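Local coordinates for HAT1-interacting factor 1 (Saccharomyces cerevisiae, PDB 4NQ0), which acts in the nucleus as a histone chaperone for H3-H4, serves in the HAT-B histone acetyltransferase complex, and takes part in chromatin assembly and telomere silencing, at residues I245-E250 with H257-A262; F67-Y72 with Y239-D244; A171-A176 with F305-A310; K261-Y266 with I280-L285; V26-D31 with A42-Q47. All blocks are in the same frame, centred on the assembly; numbering follows the deposited sequence.

Interaction 1: residues I245-E250 with H257-A262; sequences IEREAE and HHYLKA
His258 and Glu246 form the polar centre of this contact between helix 252-266 and the C-terminal end of helix 229-248, the two helices of the predicted TPR 2. His258 ND1 donates to Glu246 OE1 over 2.6 Å, and the N-H...O angle of 172° makes the bond nearly straight. The oxygen is met on its syn side and lies almost exactly in the imidazole plane, so the ring edge, not a face, makes the bond. Carboxylate and ring planes differ by 21°, close to coplanar. Glu246 OE2 also forms a salt bridge with Arg254, and His258 NE2 is hydrogen-bonded to Glu182. Next along the helix, Tyr259 holds CG anti to its carbonyl carbon (chi1 -69°), and its ring reaches across so that OH comes over one face of the Arg247 guanidinium, near the rim. Tyr259 OH and Arg247 NE are 3.4 Å apart, but the angle is poor for a hydrogen bond; the hydroxyl is instead hydrogen-bonded to Asp244. With an alanine in place of Glu246, His258 ND1 and Arg254 would probably both lose their carboxylate mate and the imidazole would be freer to turn. Gripped by a carboxylate at each ring nitrogen in a buried setting, His258 may well be biased toward the doubly protonated, cationic form.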
# COMPACT_ATOMS: atom_id res chain seq x y z
N ILE A 245 6.36 -2.98 -2.23
CA ILE A 245 6.85 -4.37 -2.33
C ILE A 245 6.96 -4.82 -3.79
O ILE A 245 7.97 -5.38 -4.21
CB ILE A 245 5.94 -5.35 -1.57
CG1 ILE A 245 6.01 -5.09 -0.07
CG2 ILE A 245 6.33 -6.80 -1.87
CD1 ILE A 245 4.93 -5.80 0.73
N GLU A 246 5.91 -4.56 -4.57
CA GLU A 246 5.90 -4.94 -5.98
C GLU A 246 7.01 -4.22 -6.74
O GLU A 246 7.67 -4.83 -7.57
CB GLU A 246 4.53 -4.67 -6.60
CG GLU A 246 3.45 -5.59 -6.06
CD GLU A 246 2.04 -5.14 -6.40
OE1 GLU A 246 1.77 -3.92 -6.44
OE2 GLU A 246 1.20 -6.03 -6.63
N ARG A 247 7.22 -2.95 -6.45
CA ARG A 247 8.34 -2.19 -7.02
C ARG A 247 9.68 -2.86 -6.68
O ARG A 247 10.52 -3.10 -7.55
CB ARG A 247 8.33 -0.75 -6.51
CG ARG A 247 9.34 0.17 -7.20
CD ARG A 247 9.27 1.60 -6.70
NE ARG A 247 9.45 1.71 -5.25
CZ ARG A 247 9.62 2.85 -4.58
NH1 ARG A 247 9.77 2.83 -3.26
NH2 ARG A 247 9.67 4.02 -5.22
N GLU A 248 9.87 -3.18 -5.40
CA GLU A 248 11.07 -3.89 -4.97
C GLU A 248 11.22 -5.23 -5.69
O GLU A 248 12.34 -5.63 -6.03
CB GLU A 248 11.05 -4.12 -3.45
CG GLU A 248 12.37 -4.63 -2.88
CD GLU A 248 13.51 -3.64 -3.05
OE1 GLU A 248 13.27 -2.42 -2.91
OE2 GLU A 248 14.65 -4.09 -3.33
N ALA A 249 10.11 -5.91 -5.94
CA ALA A 249 10.13 -7.20 -6.64
C ALA A 249 10.16 -7.06 -8.16
O ALA A 249 10.01 -8.06 -8.87
CB ALA A 249 8.93 -8.06 -6.21
N GLU A 250 10.32 -5.83 -8.65
CA GLU A 250 10.40 -5.50 -10.08
C GLU A 250 9.11 -5.72 -10.87
O GLU A 250 9.13 -5.79 -12.10
CB GLU A 250 11.57 -6.23 -10.75
CG GLU A 250 12.93 -5.67 -10.35
CD GLU A 250 14.06 -6.38 -11.07
OE1 GLU A 250 14.17 -7.62 -10.94
OE2 GLU A 250 14.83 -5.70 -11.77
N HIS A 257 -0.17 0.38 -10.63
CA HIS A 257 -1.60 0.18 -10.48
C HIS A 257 -2.04 0.34 -9.02
O HIS A 257 -3.07 0.95 -8.73
CB HIS A 257 -2.01 -1.18 -11.03
CG HIS A 257 -3.36 -1.62 -10.58
ND1 HIS A 257 -4.53 -1.08 -11.09
CD2 HIS A 257 -3.75 -2.54 -9.66
CE1 HIS A 257 -5.57 -1.66 -10.51
NE2 HIS A 257 -5.12 -2.54 -9.64
N HIS A 258 -1.24 -0.19 -8.09
CA HIS A 258 -1.57 -0.07 -6.66
C HIS A 258 -1.36 1.33 -6.11
O HIS A 258 -2.18 1.80 -5.31
CB HIS A 258 -0.86 -1.13 -5.84
CG HIS A 258 -1.48 -2.48 -5.98
ND1 HIS A 258 -0.76 -3.62 -6.25
CD2 HIS A 258 -2.78 -2.86 -5.94
CE1 HIS A 258 -1.59 -4.65 -6.33
NE2 HIS A 258 -2.82 -4.21 -6.16
N TYR A 259 -0.30 2.00 -6.52
CA TYR A 259 -0.10 3.42 -6.16
C TYR A 259 -1.28 4.30 -6.62
O TYR A 259 -1.74 5.20 -5.90
CB TYR A 259 1.19 3.96 -6.76
CG TYR A 259 2.48 3.41 -6.18
CD1 TYR A 259 2.61 3.10 -4.82
CD2 TYR A 259 3.60 3.25 -6.99
CE1 TYR A 259 3.81 2.61 -4.30
CE2 TYR A 259 4.80 2.79 -6.48
CZ TYR A 259 4.91 2.47 -5.14
OH TYR A 259 6.10 2.01 -4.64
N LEU A 260 -1.77 4.03 -7.83
CA LEU A 260 -2.95 4.71 -8.34
C LEU A 260 -4.22 4.39 -7.56
O LEU A 260 -5.09 5.25 -7.44
CB LEU A 260 -3.19 4.37 -9.81
CG LEU A 260 -2.19 4.97 -10.82
CD1 LEU A 260 -2.39 4.29 -12.15
CD2 LEU A 260 -2.34 6.47 -10.94
N LYS A 261 -4.35 3.16 -7.09
CA LYS A 261 -5.47 2.78 -6.23
C LYS A 261 -5.38 3.51 -4.89
O LYS A 261 -6.39 3.99 -4.39
CB LYS A 261 -5.51 1.26 -5.98
CG LYS A 261 -5.90 0.43 -7.19
CD LYS A 261 -7.38 0.05 -7.22
CE LYS A 261 -7.73 -0.94 -6.13
NZ LYS A 261 -8.49 -2.13 -6.59
N ALA A 262 -4.18 3.61 -4.34
CA ALA A 262 -3.97 4.30 -3.07
C ALA A 262 -4.37 5.76 -3.23
O ALA A 262 -5.12 6.30 -2.43
CB ALA A 262 -2.51 4.20 -2.62

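Interaction 2: residues F67-Y72 with Y239-D244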
# COMPACT_ATOMS: atom_id res chain seq x y z
N PHE A 67 2.91 -8.13 9.94
CA PHE A 67 3.49 -9.38 9.46
C PHE A 67 4.07 -9.15 8.05
O PHE A 67 5.21 -9.55 7.76
CB PHE A 67 2.40 -10.47 9.44
CG PHE A 67 2.90 -11.92 9.36
CD1 PHE A 67 4.22 -12.25 9.05
CD2 PHE A 67 1.99 -12.95 9.55
CE1 PHE A 67 4.61 -13.59 8.97
CE2 PHE A 67 2.38 -14.28 9.47
CZ PHE A 67 3.68 -14.60 9.18
N ALA A 68 3.30 -8.50 7.19
CA ALA A 68 3.73 -8.25 5.81
C ALA A 68 4.98 -7.37 5.77
O ALA A 68 5.93 -7.68 5.07
CB ALA A 68 2.61 -7.63 5.01
N GLN A 69 4.96 -6.26 6.50
CA GLN A 69 6.14 -5.40 6.59
C GLN A 69 7.34 -6.18 7.07
O GLN A 69 8.41 -6.10 6.48
CB GLN A 69 5.90 -4.24 7.53
CG GLN A 69 4.87 -3.24 7.06
CD GLN A 69 5.34 -1.80 7.21
OE1 GLN A 69 4.69 -0.99 7.85
NE2 GLN A 69 6.49 -1.49 6.61
N ALA A 70 7.16 -6.96 8.14
CA ALA A 70 8.25 -7.70 8.75
C ALA A 70 8.92 -8.60 7.73
O ALA A 70 10.15 -8.58 7.57
CB ALA A 70 7.76 -8.52 9.93
N VAL A 71 8.11 -9.38 7.02
CA VAL A 71 8.61 -10.36 6.08
C VAL A 71 9.21 -9.69 4.84
O VAL A 71 10.22 -10.14 4.31
CB VAL A 71 7.51 -11.37 5.70
CG1 VAL A 71 8.00 -12.31 4.63
CG2 VAL A 71 7.07 -12.16 6.94
N TYR A 72 8.60 -8.60 4.39
CA TYR A 72 9.17 -7.82 3.29
C TYR A 72 10.59 -7.37 3.64
O TYR A 72 11.53 -7.59 2.87
CB TYR A 72 8.29 -6.60 2.98
CG TYR A 72 8.94 -5.56 2.09
CD1 TYR A 72 9.45 -5.90 0.85
CD2 TYR A 72 9.02 -4.23 2.49
CE1 TYR A 72 10.04 -4.95 0.02
CE2 TYR A 72 9.61 -3.27 1.68
CZ TYR A 72 10.11 -3.64 0.44
OH TYR A 72 10.70 -2.69 -0.37
N TYR A 239 -2.33 -0.11 0.04
CA TYR A 239 -2.03 -0.12 -1.40
C TYR A 239 -0.64 0.45 -1.66
O TYR A 239 0.08 -0.08 -2.52
CB TYR A 239 -3.10 0.61 -2.22
CG TYR A 239 -4.32 -0.23 -2.55
CD1 TYR A 239 -4.18 -1.47 -3.17
CD2 TYR A 239 -5.60 0.21 -2.26
CE1 TYR A 239 -5.29 -2.25 -3.48
CE2 TYR A 239 -6.71 -0.55 -2.56
CZ TYR A 239 -6.55 -1.78 -3.16
OH TYR A 239 -7.65 -2.52 -3.46
N ILE A 240 -0.24 1.49 -0.94
CA ILE A 240 1.12 2.02 -1.04
C ILE A 240 2.14 0.95 -0.67
O ILE A 240 3.14 0.76 -1.38
CB ILE A 240 1.36 3.28 -0.15
CG1 ILE A 240 0.50 4.48 -0.60
CG2 ILE A 240 2.84 3.67 -0.16
CD1 ILE A 240 0.80 5.01 -2.02
N LEU A 241 1.91 0.24 0.42
CA LEU A 241 2.83 -0.84 0.83
C LEU A 241 2.89 -1.94 -0.22
O LEU A 241 3.96 -2.41 -0.55
CB LEU A 241 2.39 -1.46 2.17
CG LEU A 241 3.42 -1.61 3.29
CD1 LEU A 241 2.78 -2.43 4.44
CD2 LEU A 241 4.75 -2.25 2.84
N MET A 242 1.73 -2.36 -0.72
CA MET A 242 1.69 -3.33 -1.82
C MET A 242 2.53 -2.84 -2.99
O MET A 242 3.34 -3.58 -3.53
CB MET A 242 0.26 -3.57 -2.28
CG MET A 242 -0.55 -4.43 -1.35
SD MET A 242 -2.18 -4.65 -2.05
CE MET A 242 -2.82 -5.92 -0.99
N GLY A 243 2.37 -1.57 -3.34
CA GLY A 243 3.14 -0.98 -4.43
C GLY A 243 4.63 -1.01 -4.17
O GLY A 243 5.41 -1.42 -5.03
N ASP A 244 5.03 -0.59 -2.97
CA ASP A 244 6.45 -0.58 -2.59
C ASP A 244 7.04 -1.97 -2.75
O ASP A 244 8.10 -2.13 -3.35
CB ASP A 244 6.64 -0.13 -1.15
CG ASP A 244 6.31 1.34 -0.93
OD1 ASP A 244 6.17 1.71 0.26
OD2 ASP A 244 6.21 2.13 -1.90
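Gln69 has CG anti to its carbonyl carbon (chi1 -67°) and then bends at chi2 (-133°), while Leu241 departs from the usual staggered positions at its first torsion (chi1 -130°); together these settings bring the Gln69 side chain and one leucine methyl into touch. Leu241 CD1 lies 3.4 Å from Gln69 CG. The same methyl is 3.8 Å from Gln69 CD, so it abuts the aliphatic root of the side chain and the start of the amide, and the two side chains cross at about a right angle. No hydrogen bond links the two segments; the evidence is for van der Waals contact alone. One turn further on, Tyr72 points toward the facing helix, but the approach is looser: Tyr72 OH stops 4.0 Å from the backbone oxygen Asp244 O. The Asp244 carboxylate has its firm partner in Tyr259. Backbone spacing is correspondingly wide, with 8.1 Å between Gln69 CA and Leu241 CA and 9.7 Å between Tyr72 CA and Asp244 CA. The contact joins helix 61-77 to helix 229-248 of the predicted TPR 2, across a chain interval that includes the unmodelled residues 80-159. Helix 202-218 spans the pair, since Ala68 and Met242 both touch Leu210. On their other sides, Phe67 and Ala70 pack on helix 38-51, whereas Ile240 packs on helices 252-266 and 273-290.

Interaction 3: residues A171-A176 with F305-A310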
# COMPACT_ATOMS: atom_id res chain seq x y z
N ALA A 171 -4.67 8.33 -17.04
CA ALA A 171 -5.44 9.52 -17.41
C ALA A 171 -6.60 9.77 -16.45
O ALA A 171 -7.34 10.72 -16.62
CB ALA A 171 -5.97 9.40 -18.84
N ASN A 172 -6.74 8.90 -15.44
CA ASN A 172 -7.77 9.04 -14.42
C ASN A 172 -7.23 9.72 -13.15
O ASN A 172 -6.21 9.31 -12.60
CB ASN A 172 -8.33 7.66 -14.06
CG ASN A 172 -9.23 7.70 -12.83
OD1 ASN A 172 -10.07 8.59 -12.70
ND2 ASN A 172 -9.03 6.77 -11.92
N PHE A 173 -7.93 10.77 -12.70
CA PHE A 173 -7.61 11.46 -11.45
C PHE A 173 -8.80 11.53 -10.50
O PHE A 173 -8.80 12.32 -9.55
CB PHE A 173 -7.10 12.87 -11.74
CG PHE A 173 -5.98 12.92 -12.74
CD1 PHE A 173 -4.71 12.50 -12.38
CD2 PHE A 173 -6.21 13.35 -14.03
CE1 PHE A 173 -3.67 12.52 -13.30
CE2 PHE A 173 -5.17 13.39 -14.96
CZ PHE A 173 -3.90 12.97 -14.59
N SER A 174 -9.79 10.68 -10.74
CA SER A 174 -10.97 10.63 -9.89
C SER A 174 -10.69 9.94 -8.56
O SER A 174 -9.73 9.18 -8.44
CB SER A 174 -12.11 9.88 -10.60
OG SER A 174 -12.49 10.56 -11.78
N PRO A 175 -11.52 10.23 -7.54
CA PRO A 175 -11.54 9.46 -6.31
C PRO A 175 -12.04 8.03 -6.52
O PRO A 175 -12.75 7.74 -7.50
CB PRO A 175 -12.53 10.23 -5.42
CG PRO A 175 -12.52 11.62 -5.95
CD PRO A 175 -12.31 11.48 -7.43
N ALA A 176 -11.67 7.14 -5.60
CA ALA A 176 -12.10 5.75 -5.64
C ALA A 176 -13.60 5.68 -5.39
O ALA A 176 -14.09 6.23 -4.40
CB ALA A 176 -11.36 4.93 -4.60
N PHE A 305 4.03 12.56 -15.86
CA PHE A 305 5.11 13.30 -15.22
C PHE A 305 4.78 14.80 -15.10
O PHE A 305 4.99 15.40 -14.05
CB PHE A 305 6.44 13.16 -15.98
CG PHE A 305 6.99 11.76 -16.01
CD1 PHE A 305 6.76 10.87 -14.99
CD2 PHE A 305 7.80 11.36 -17.06
CE1 PHE A 305 7.27 9.61 -15.02
CE2 PHE A 305 8.32 10.09 -17.10
CZ PHE A 305 8.06 9.20 -16.07
N LYS A 306 4.26 15.39 -16.17
CA LYS A 306 3.96 16.82 -16.16
C LYS A 306 2.82 17.15 -15.22
O LYS A 306 2.80 18.20 -14.60
CB LYS A 306 3.63 17.30 -17.57
CG LYS A 306 4.86 17.42 -18.45
CD LYS A 306 4.48 17.59 -19.92
CE LYS A 306 5.71 17.76 -20.79
NZ LYS A 306 5.36 17.63 -22.24
N HIS A 307 1.86 16.24 -15.13
CA HIS A 307 0.78 16.37 -14.17
C HIS A 307 1.34 16.42 -12.73
O HIS A 307 0.94 17.24 -11.93
CB HIS A 307 -0.19 15.21 -14.33
CG HIS A 307 -1.10 15.01 -13.16
ND1 HIS A 307 -2.25 15.75 -12.97
CD2 HIS A 307 -1.01 14.18 -12.10
CE1 HIS A 307 -2.84 15.37 -11.85
NE2 HIS A 307 -2.11 14.41 -11.31
N ALA A 308 2.27 15.52 -12.43
CA ALA A 308 2.82 15.40 -11.09
C ALA A 308 3.71 16.61 -10.79
O ALA A 308 3.66 17.15 -9.68
CB ALA A 308 3.60 14.08 -10.94
N LYS A 309 4.51 17.03 -11.77
CA LYS A 309 5.33 18.25 -11.65
C LYS A 309 4.48 19.48 -11.30
O LYS A 309 4.82 20.21 -10.38
CB LYS A 309 6.09 18.49 -12.95
CG LYS A 309 6.88 19.79 -13.01
CD LYS A 309 7.64 19.89 -14.32
CE LYS A 309 8.32 21.25 -14.47
NZ LYS A 309 9.09 21.35 -15.72
N ALA A 310 3.37 19.68 -12.00
CA ALA A 310 2.49 20.81 -11.75
C ALA A 310 1.93 20.76 -10.34
O ALA A 310 1.88 21.77 -9.65
CB ALA A 310 1.34 20.84 -12.76
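Phe173 lies on His307 as an offset stack, pinning a loop that carries an Asx turn to helix 298-316 within the predicted TPR 3. The tight part is the overlap of the two rings, whose centroids are 3.9 Å apart with planes tilted by 26°. Phe173 CE1 sits over the middle of the imidazole and is 3.2 Å from His307 NE2; in return, His307 CE1 lies over one face of the phenyl ring toward its rim. The side chains come from opposite directions, and His307 is extended toward the loop by a CG anti to its backbone N (chi1 163°). Its NE2 is also hydrogen-bonded to Glu283, which steadies the ring that Phe173 covers. The loose side is the loop itself: Phe173 remains exposed, and across the contact it is the single loop residue that meets the helix. The loop belongs to the region important for histone binding, and Ser174, a known phosphorylation site, is unmodified here. The Asx turn orders the chain around Phe173: Asn172 OD1 accepts from Ser174 N at 2.9 Å, with the donor above the carbonyl plane, 53° out of it.

Interaction 4: residues K261-Y266 with I280-L285; sequences KALGYY and IQAEFL
Leu263 meets Ala282 and Glu283 through its two methyls, in an antiparallel helix pair of the TPR superhelix that joins helix 252-266 to helix 273-290. The local axes approach to 9.1 Å, with their N-to-C directions 161° apart. Leu263 CG is anti to the backbone N (chi1 -170°), which sends both branches toward the partner helix. Leu263 CD1 packs on Ala282 CB at 3.7 Å and also reaches Glu283 CG, while Leu263 CD2 lies 3.5 Å from Glu283 CD and almost as near to both carboxylate oxygens, so this second methyl covers the carboxylate. The two side chains cross at about a right angle. Tyr266 meets Ala282 differently, presenting a ring edge: Tyr266 CE2 is 4.4 Å from Ala282 CB, which lies near the ring plane. In the buried Glu283 carboxylate, OE1 forms a salt bridge with Arg304 and OE2 is hydrogen-bonded to His307 NE2, both from helix 298-316. Replacing Glu283 by a leucine is likely to leave Arg304 without its counter-charge and His307 NE2 without its carboxylate partner. Tyr266 OH is hydrogen-bonded to Asp237, and it also accepts from a water, 2.9 Å away, that donates to Gln281 OE1 at 3.0 Å.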
# COMPACT_ATOMS: atom_id res chain seq x y z
N LYS A 261 -4.35 3.16 -7.09
CA LYS A 261 -5.47 2.78 -6.23
C LYS A 261 -5.38 3.51 -4.89
O LYS A 261 -6.39 3.99 -4.39
CB LYS A 261 -5.51 1.26 -5.98
CG LYS A 261 -5.90 0.43 -7.19
CD LYS A 261 -7.38 0.05 -7.22
CE LYS A 261 -7.73 -0.94 -6.13
NZ LYS A 261 -8.49 -2.13 -6.59
N ALA A 262 -4.18 3.61 -4.34
CA ALA A 262 -3.97 4.30 -3.07
C ALA A 262 -4.37 5.76 -3.23
O ALA A 262 -5.12 6.30 -2.43
CB ALA A 262 -2.51 4.20 -2.62
N LEU A 263 -3.90 6.37 -4.31
CA LEU A 263 -4.20 7.75 -4.63
C LEU A 263 -5.71 7.97 -4.70
O LEU A 263 -6.23 8.91 -4.13
CB LEU A 263 -3.50 8.13 -5.93
CG LEU A 263 -3.46 9.58 -6.40
CD1 LEU A 263 -2.65 10.49 -5.47
CD2 LEU A 263 -2.87 9.61 -7.82
N GLY A 264 -6.44 7.09 -5.38
CA GLY A 264 -7.90 7.16 -5.40
C GLY A 264 -8.54 7.12 -4.02
O GLY A 264 -9.52 7.82 -3.77
N TYR A 265 -8.00 6.31 -3.12
CA TYR A 265 -8.55 6.21 -1.76
C TYR A 265 -8.29 7.48 -0.96
O TYR A 265 -9.18 7.96 -0.26
CB TYR A 265 -8.01 4.97 -1.03
CG TYR A 265 -8.85 3.74 -1.28
CD1 TYR A 265 -9.96 3.46 -0.49
CD2 TYR A 265 -8.56 2.87 -2.32
CE1 TYR A 265 -10.75 2.36 -0.72
CE2 TYR A 265 -9.34 1.76 -2.56
CZ TYR A 265 -10.44 1.51 -1.75
OH TYR A 265 -11.21 0.41 -1.96
N TYR A 266 -7.09 8.02 -1.07
CA TYR A 266 -6.76 9.26 -0.35
C TYR A 266 -7.65 10.41 -0.82
O TYR A 266 -7.98 11.30 -0.05
CB TYR A 266 -5.29 9.62 -0.55
CG TYR A 266 -4.30 8.64 0.05
CD1 TYR A 266 -4.52 8.04 1.28
CD2 TYR A 266 -3.10 8.36 -0.60
CE1 TYR A 266 -3.60 7.15 1.83
CE2 TYR A 266 -2.18 7.49 -0.05
CZ TYR A 266 -2.44 6.89 1.17
OH TYR A 266 -1.52 6.03 1.74
N ILE A 280 0.32 13.65 -2.45
CA ILE A 280 1.56 14.05 -3.12
C ILE A 280 2.54 12.89 -3.17
O ILE A 280 3.16 12.63 -4.20
CB ILE A 280 2.24 15.25 -2.40
CG1 ILE A 280 1.37 16.51 -2.46
CG2 ILE A 280 3.61 15.53 -3.02
CD1 ILE A 280 1.10 17.01 -3.84
N GLN A 281 2.69 12.20 -2.05
CA GLN A 281 3.55 11.02 -2.00
C GLN A 281 3.16 9.95 -3.04
O GLN A 281 4.02 9.41 -3.73
CB GLN A 281 3.52 10.41 -0.59
CG GLN A 281 4.28 9.10 -0.49
CD GLN A 281 4.28 8.52 0.90
OE1 GLN A 281 3.25 8.51 1.59
NE2 GLN A 281 5.42 7.99 1.30
N ALA A 282 1.87 9.65 -3.13
CA ALA A 282 1.36 8.65 -4.08
C ALA A 282 1.57 9.06 -5.55
O ALA A 282 1.96 8.24 -6.39
CB ALA A 282 -0.12 8.39 -3.81
N GLU A 283 1.34 10.34 -5.85
CA GLU A 283 1.63 10.87 -7.18
C GLU A 283 3.09 10.68 -7.55
O GLU A 283 3.39 10.28 -8.67
CB GLU A 283 1.29 12.35 -7.30
CG GLU A 283 -0.18 12.68 -7.14
CD GLU A 283 -0.99 12.54 -8.42
OE1 GLU A 283 -0.48 11.93 -9.40
OE2 GLU A 283 -2.14 13.05 -8.43
N PHE A 284 4.00 10.95 -6.61
CA PHE A 284 5.43 10.79 -6.91
C PHE A 284 5.81 9.32 -7.10
O PHE A 284 6.60 8.99 -7.99
CB PHE A 284 6.30 11.42 -5.81
CG PHE A 284 7.76 11.08 -5.94
CD1 PHE A 284 8.54 11.69 -6.91
CD2 PHE A 284 8.34 10.14 -5.11
CE1 PHE A 284 9.89 11.36 -7.06
CE2 PHE A 284 9.69 9.81 -5.24
CZ PHE A 284 10.46 10.42 -6.22
N LEU A 285 5.26 8.45 -6.25
CA LEU A 285 5.59 7.02 -6.35
C LEU A 285 5.13 6.43 -7.69
O LEU A 285 5.83 5.61 -8.27
CB LEU A 285 5.00 6.24 -5.17
CG LEU A 285 5.62 6.52 -3.79
CD1 LEU A 285 4.75 5.93 -2.67
CD2 LEU A 285 7.05 6.00 -3.70
O HOH W 1 1.16 6.72 2.70

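Interaction 5: residues V26-D31 with A42-Q47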
# COMPACT_ATOMS: atom_id res chain seq x y z
N VAL A 26 -0.37 -7.19 18.99
CA VAL A 26 -0.22 -6.17 17.95
C VAL A 26 0.75 -5.07 18.40
O VAL A 26 1.66 -4.70 17.68
CB VAL A 26 -1.59 -5.55 17.56
CG1 VAL A 26 -1.41 -4.22 16.80
CG2 VAL A 26 -2.42 -6.54 16.76
N GLN A 27 0.55 -4.56 19.62
CA GLN A 27 1.42 -3.52 20.17
C GLN A 27 2.87 -3.99 20.32
O GLN A 27 3.81 -3.24 20.02
CB GLN A 27 0.89 -3.01 21.51
CG GLN A 27 -0.37 -2.14 21.38
CD GLN A 27 -0.16 -0.93 20.46
OE1 GLN A 27 0.70 -0.07 20.70
NE2 GLN A 27 -0.96 -0.87 19.38
N ILE A 28 3.05 -5.22 20.78
CA ILE A 28 4.39 -5.80 20.90
C ILE A 28 5.02 -5.94 19.52
O ILE A 28 6.17 -5.57 19.31
CB ILE A 28 4.36 -7.16 21.63
CG1 ILE A 28 3.98 -6.97 23.10
CG2 ILE A 28 5.70 -7.85 21.55
CD1 ILE A 28 3.66 -8.28 23.80
N ALA A 29 4.25 -6.48 18.56
CA ALA A 29 4.73 -6.70 17.21
C ALA A 29 5.08 -5.37 16.54
O ALA A 29 6.09 -5.26 15.86
CB ALA A 29 3.69 -7.45 16.39
N LYS A 30 4.21 -4.38 16.74
CA LYS A 30 4.42 -3.02 16.26
C LYS A 30 5.72 -2.44 16.80
O LYS A 30 6.52 -1.87 16.05
CB LYS A 30 3.21 -2.17 16.68
CG LYS A 30 3.26 -0.68 16.35
CD LYS A 30 1.97 0.03 16.80
CE LYS A 30 0.75 -0.34 15.94
NZ LYS A 30 -0.56 -0.02 16.58
N ASP A 31 5.94 -2.60 18.11
CA ASP A 31 7.15 -2.11 18.77
C ASP A 31 8.40 -2.83 18.27
O ASP A 31 9.45 -2.22 18.12
CB ASP A 31 7.04 -2.25 20.29
CG ASP A 31 6.04 -1.27 20.90
N ALA A 42 7.47 -10.58 12.95
CA ALA A 42 6.75 -11.53 12.10
C ALA A 42 6.31 -12.78 12.87
O ALA A 42 5.14 -13.19 12.81
CB ALA A 42 7.60 -11.91 10.91
N LYS A 43 7.25 -13.38 13.60
CA LYS A 43 6.94 -14.56 14.41
C LYS A 43 5.83 -14.24 15.39
O LYS A 43 4.94 -15.05 15.61
CB LYS A 43 8.16 -15.08 15.18
CG LYS A 43 9.14 -15.86 14.32
CD LYS A 43 10.01 -16.84 15.13
CE LYS A 43 11.34 -16.22 15.60
NZ LYS A 43 12.50 -17.18 15.44
N ARG A 44 5.90 -13.07 15.98
CA ARG A 44 4.90 -12.64 16.95
C ARG A 44 3.51 -12.62 16.33
O ARG A 44 2.53 -13.04 16.95
CB ARG A 44 5.25 -11.24 17.45
CG ARG A 44 4.59 -10.89 18.73
CD ARG A 44 5.49 -11.26 19.88
NE ARG A 44 4.75 -11.28 21.12
CZ ARG A 44 5.28 -11.57 22.30
NH1 ARG A 44 6.57 -11.86 22.41
NH2 ARG A 44 4.51 -11.57 23.38
N CYS A 45 3.42 -12.09 15.11
CA CYS A 45 2.16 -12.02 14.37
C CYS A 45 1.71 -13.42 13.98
O CYS A 45 0.56 -13.78 14.18
CB CYS A 45 2.30 -11.17 13.09
SG CYS A 45 2.56 -9.41 13.39
N GLN A 46 2.63 -14.19 13.41
CA GLN A 46 2.32 -15.55 12.97
C GLN A 46 1.75 -16.42 14.10
O GLN A 46 0.71 -17.05 13.94
CB GLN A 46 3.58 -16.21 12.38
CG GLN A 46 3.40 -17.68 12.01
CD GLN A 46 4.12 -18.60 12.98
OE1 GLN A 46 5.28 -18.36 13.32
NE2 GLN A 46 3.43 -19.66 13.43
N GLN A 47 2.44 -16.44 15.23
CA GLN A 47 2.02 -17.28 16.36
C GLN A 47 0.71 -16.78 16.96
O GLN A 47 -0.12 -17.58 17.37
CB GLN A 47 3.10 -17.32 17.43
CG GLN A 47 4.39 -17.99 16.96
CD GLN A 47 5.54 -17.71 17.89
OE1 GLN A 47 5.34 -17.35 19.05
NE2 GLN A 47 6.75 -17.85 17.39
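Ile28 lies over one face of the Arg44 guanidinium, its CG2 methyl 3.6 Å above the plane and displaced toward the rim. The other branch of Ile28 reaches further along the same group, where CD1 comes within 3.4 Å of Arg44 NH2. Arg44 gets there by placing CG anti to its backbone N (chi1 -161°) and bending at chi2, which carries the guanidinium obliquely across the isoleucine. The end of the arginine is anchored beyond the contact, for NH2 is hydrogen-bonded to Gln25. Deeper in, Ala29 CB packs against Cys45 SG at 3.8 Å and stands 4.2 Å from Arg44 CB. The small side chain of Ala29 goes with a close approach of the backbones, Ala29 CA and Arg44 CA being 5.9 Å apart. Cys45 in turn touches Phe67 of helix 61-77, which backs the buried side, whereas Ile28 and Arg44 make the partly exposed one. No hydrogen bond joins the two segments, so the evidence is of apolar contact with a charged group laid over it. The short axes are 8.9 Å apart at closest and their directions differ by 159°: an antiparallel helical hairpin of the kind from which TPR domains are built.

Interactions 1 and 4 are buried and share helix 252-266, the first on its side toward helix 229-248 and the second toward helix 273-290. Their chemistry differs: carboxylate-imidazole bonding in interaction 1, methyls against alanine and a carboxylate in interaction 4. Interaction 2 uses helix 229-248 too, but near the surface and without hydrogen bonds; Tyr259 to Asp244 connects it to interaction 1. Interaction 5, partly buried, is packed against interaction 2 through Phe67 and Ala42. Interaction 3, a surface aromatic stack, meets interaction 4 through a backbone bond from Ala176 to Gly264, and its centre lies about 37 Å from that of interaction 5, on the opposite side of the chain's centre.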